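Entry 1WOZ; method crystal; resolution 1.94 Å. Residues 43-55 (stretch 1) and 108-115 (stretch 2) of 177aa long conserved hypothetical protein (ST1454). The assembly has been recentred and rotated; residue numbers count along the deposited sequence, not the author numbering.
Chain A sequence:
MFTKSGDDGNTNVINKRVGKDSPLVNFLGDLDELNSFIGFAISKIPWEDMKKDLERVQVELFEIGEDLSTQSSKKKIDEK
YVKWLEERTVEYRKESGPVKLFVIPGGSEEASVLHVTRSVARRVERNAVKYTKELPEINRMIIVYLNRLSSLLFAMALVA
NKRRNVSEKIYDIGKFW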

# COMPACT_ATOMS: atom_id res chain seq x y z
N SER A 43 -6.78 10.85 -8.94
CA SER A 43 -6.96 10.38 -10.31
C SER A 43 -8.22 9.51 -10.48
O SER A 43 -8.72 9.35 -11.59
CB SER A 43 -5.74 9.59 -10.80
OG SER A 43 -5.71 8.26 -10.27
N LYS A 44 -8.74 8.95 -9.40
CA LYS A 44 -9.90 8.06 -9.47
C LYS A 44 -11.23 8.72 -9.06
O LYS A 44 -12.29 8.10 -9.15
CB LYS A 44 -9.68 6.84 -8.57
CG LYS A 44 -8.46 6.00 -8.88
CD LYS A 44 -8.62 5.26 -10.18
CE LYS A 44 -9.71 4.20 -10.09
NZ LYS A 44 -9.85 3.47 -11.39
N ILE A 45 -11.17 9.95 -8.61
CA ILE A 45 -12.34 10.68 -8.13
C ILE A 45 -12.74 11.75 -9.15
O ILE A 45 -11.93 12.60 -9.52
CB ILE A 45 -12.00 11.35 -6.75
CG1 ILE A 45 -11.92 10.27 -5.67
CG2 ILE A 45 -13.02 12.40 -6.38
CD1 ILE A 45 -11.26 10.81 -4.37
N PRO A 46 -14.01 11.74 -9.58
CA PRO A 46 -14.46 12.72 -10.57
C PRO A 46 -14.97 14.05 -10.01
O PRO A 46 -15.20 15.00 -10.76
CB PRO A 46 -15.57 11.97 -11.29
CG PRO A 46 -16.25 11.25 -10.13
CD PRO A 46 -15.06 10.72 -9.32
N TRP A 47 -15.15 14.15 -8.71
CA TRP A 47 -15.73 15.36 -8.14
C TRP A 47 -14.71 16.45 -7.89
O TRP A 47 -13.71 16.24 -7.20
CB TRP A 47 -16.49 15.01 -6.87
CG TRP A 47 -17.45 13.86 -7.10
CD1 TRP A 47 -18.57 13.86 -7.88
CD2 TRP A 47 -17.33 12.54 -6.58
NE1 TRP A 47 -19.16 12.61 -7.88
CE2 TRP A 47 -18.41 11.78 -7.09
CE3 TRP A 47 -16.41 11.92 -5.73
CZ2 TRP A 47 -18.60 10.43 -6.78
CZ3 TRP A 47 -16.59 10.56 -5.42
CH2 TRP A 47 -17.68 9.84 -5.94
N GLU A 48 -15.00 17.63 -8.41
CA GLU A 48 -14.05 18.73 -8.30
C GLU A 48 -13.79 19.24 -6.91
O GLU A 48 -12.68 19.69 -6.62
CB GLU A 48 -14.49 19.91 -9.18
CG GLU A 48 -14.52 19.61 -10.66
CD GLU A 48 -13.16 19.26 -11.21
OE1 GLU A 48 -12.14 19.87 -10.81
OE2 GLU A 48 -13.13 18.36 -12.07
N ASP A 49 -14.79 19.17 -6.03
CA ASP A 49 -14.57 19.64 -4.68
C ASP A 49 -13.56 18.79 -3.95
O ASP A 49 -12.69 19.33 -3.25
CB ASP A 49 -15.88 19.75 -3.86
CG ASP A 49 -16.72 18.46 -3.84
OD1 ASP A 49 -16.43 17.47 -4.56
OD2 ASP A 49 -17.71 18.46 -3.08
N MSE A 50 -13.66 17.48 -4.12
CA MSE A 50 -12.71 16.59 -3.47
C MSE A 50 -11.32 16.68 -4.09
O MSE A 50 -10.32 16.63 -3.37
CB MSE A 50 -13.18 15.13 -3.54
CG MSE A 50 -14.29 14.83 -2.58
SE MSE A 50 -14.66 12.91 -2.56
CE MSE A 50 -16.56 13.00 -2.07
N LYS A 51 -11.25 16.80 -5.41
CA LYS A 51 -9.95 16.92 -6.07
C LYS A 51 -9.24 18.17 -5.54
O LYS A 51 -8.05 18.11 -5.22
CB LYS A 51 -10.11 17.06 -7.59
CG LYS A 51 -10.61 15.83 -8.35
CD LYS A 51 -10.67 16.17 -9.86
CE LYS A 51 -11.10 15.00 -10.75
NZ LYS A 51 -10.07 13.89 -10.86
N LYS A 52 -9.97 19.28 -5.45
CA LYS A 52 -9.38 20.53 -4.95
C LYS A 52 -8.84 20.38 -3.53
O LYS A 52 -7.70 20.79 -3.24
CB LYS A 52 -10.43 21.66 -5.00
CG LYS A 52 -10.04 22.95 -4.27
CD LYS A 52 -11.23 23.93 -4.26
CE LYS A 52 -10.94 25.22 -3.49
NZ LYS A 52 -9.91 26.05 -4.17
N ASP A 53 -9.64 19.79 -2.64
CA ASP A 53 -9.20 19.60 -1.27
C ASP A 53 -7.96 18.70 -1.17
O ASP A 53 -7.01 19.02 -0.44
CB ASP A 53 -10.33 18.99 -0.41
CG ASP A 53 -11.46 19.99 -0.15
OD1 ASP A 53 -11.19 21.21 -0.24
OD2 ASP A 53 -12.58 19.55 0.14
N LEU A 54 -8.00 17.58 -1.87
CA LEU A 54 -6.88 16.64 -1.84
C LEU A 54 -5.61 17.25 -2.45
O LEU A 54 -4.50 17.00 -1.98
CB LEU A 54 -7.26 15.34 -2.57
CG LEU A 54 -8.30 14.50 -1.81
CD1 LEU A 54 -8.81 13.40 -2.72
CD2 LEU A 54 -7.68 13.94 -0.52
N GLU A 55 -5.76 18.05 -3.51
CA GLU A 55 -4.58 18.67 -4.10
C GLU A 55 -3.93 19.62 -3.11
O GLU A 55 -2.70 19.72 -3.08
CB GLU A 55 -4.94 19.38 -5.42
CG GLU A 55 -5.06 18.37 -6.57
CD GLU A 55 -5.79 18.90 -7.79
OE1 GLU A 55 -6.32 20.03 -7.72
OE2 GLU A 55 -5.85 18.18 -8.81
N SER A 108 -18.10 2.02 -3.31
CA SER A 108 -17.72 2.49 -4.65
C SER A 108 -16.20 2.45 -4.76
O SER A 108 -15.50 2.42 -3.75
CB SER A 108 -18.19 3.93 -4.88
OG SER A 108 -17.68 4.80 -3.89
N GLU A 109 -15.68 2.41 -5.98
CA GLU A 109 -14.22 2.39 -6.13
C GLU A 109 -13.65 3.69 -5.54
O GLU A 109 -12.57 3.69 -4.96
CB GLU A 109 -13.82 2.22 -7.61
CG GLU A 109 -12.31 2.01 -7.80
CD GLU A 109 -11.93 1.69 -9.24
OE1 GLU A 109 -10.72 1.59 -9.51
OE2 GLU A 109 -12.85 1.52 -10.08
N GLU A 110 -14.39 4.80 -5.68
CA GLU A 110 -13.95 6.08 -5.14
C GLU A 110 -13.82 6.04 -3.61
O GLU A 110 -12.79 6.42 -3.05
CB GLU A 110 -14.91 7.22 -5.53
CG GLU A 110 -14.91 7.54 -7.01
CD GLU A 110 -15.87 6.69 -7.82
OE1 GLU A 110 -16.47 5.74 -7.27
OE2 GLU A 110 -16.03 6.98 -9.03
N ALA A 111 -14.87 5.56 -2.94
CA ALA A 111 -14.80 5.46 -1.49
C ALA A 111 -13.73 4.43 -1.08
O ALA A 111 -13.04 4.61 -0.08
CB ALA A 111 -16.16 5.02 -0.92
N SER A 112 -13.58 3.36 -1.86
CA SER A 112 -12.60 2.34 -1.51
C SER A 112 -11.18 2.88 -1.57
O SER A 112 -10.39 2.60 -0.67
CB SER A 112 -12.72 1.11 -2.44
OG SER A 112 -13.98 0.49 -2.27
N VAL A 113 -10.85 3.65 -2.60
CA VAL A 113 -9.50 4.19 -2.68
C VAL A 113 -9.27 5.22 -1.59
O VAL A 113 -8.14 5.35 -1.07
CB VAL A 113 -9.20 4.78 -4.07
CG1 VAL A 113 -7.73 5.23 -4.13
CG2 VAL A 113 -9.40 3.70 -5.13
N LEU A 114 -10.33 5.95 -1.22
CA LEU A 114 -10.22 6.92 -0.12
C LEU A 114 -9.96 6.22 1.21
O LEU A 114 -9.19 6.72 2.04
CB LEU A 114 -11.50 7.78 -0.03
CG LEU A 114 -11.55 8.84 -1.17
CD1 LEU A 114 -12.98 9.37 -1.33
CD2 LEU A 114 -10.58 9.99 -0.87
N HIS A 115 -10.60 5.06 1.42
CA HIS A 115 -10.38 4.31 2.65
C HIS A 115 -8.96 3.74 2.69
O HIS A 115 -8.34 3.66 3.76
CB HIS A 115 -11.39 3.16 2.79
CG HIS A 115 -12.69 3.59 3.37
ND1 HIS A 115 -12.78 4.14 4.64
CD2 HIS A 115 -13.95 3.58 2.87
CE1 HIS A 115 -14.04 4.45 4.89
NE2 HIS A 115 -14.77 4.13 3.83

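The contact joins the turn between two helices, and the start of the second of them, to the first turns of a helix at least sixty residues away in sequence. It is small, 385 Å² summed over both sides, and it is graded: charge at one end, hydrocarbon at the other, with Glu110 between. The backbones come nearest at Ile45 and Glu110, whose CA atoms lie 5.7 Å apart.

One polar bond crosses the gap. Lys44 points its CB toward the other stretch and folds through three m torsions before a final t, bringing NZ to 2.8 Å from Glu109 OE1. Glu109 meets it with an extended chain, chi1 and chi2 both t. The pair is a salt bridge, but its hydrogen bond is weak and the position of OE1 is not secure, so the exact distance deserves caution. Both NZ and OE1 have further hydrogen bonds elsewhere in the structure, so neither charge relies on this pairing alone.

Glu110 does a different job. Its carboxylate oxygens are both satisfied elsewhere in the structure, and what it offers here is mainly its aliphatic stem: CG lies 3.4 Å from Lys44 O, and CB lies 3.7 Å from Trp47 CZ3, approaching the indole obliquely. A long acidic residue suits this partly exposed place because its methylenes can pack while its charged end is bonded elsewhere.

Beyond it the contact turns apolar. Leu114 sends its CB sideways, yet the end of its side chain comes nearer and meets three residues: CD2 is 3.7 Å from Ile45 CD1 and 4.3 Å from Leu54 CD1, and CD1 is 4.1 Å from SE of Met50, a selenomethionine. All four residues are buried and none carries a polar side-chain group, so their packing leaves no side-chain donor or acceptor to satisfy.

At its start, the second stretch makes several polar bonds internally. Ser108, at the N-cap, accepts from Ala111 N through OG at 3.1 Å, with a nearly straight N-H...acceptor angle of 163°; OG is also bonded elsewhere in the structure. Its carbonyl O receives both Ser112 N and Ser112 OG, each at 2.9 Å, so the buried Ser112 hydroxyl has an acceptor within its own stretch. Trp47 holds the N-cap position of the other helix, where its O accepts from Lys51 N at 3.1 Å, while its ring reaches across to Glu110. The rule: a single salt bridge marks the partly exposed end, and the buried end is left to hydrocarbon and selenium.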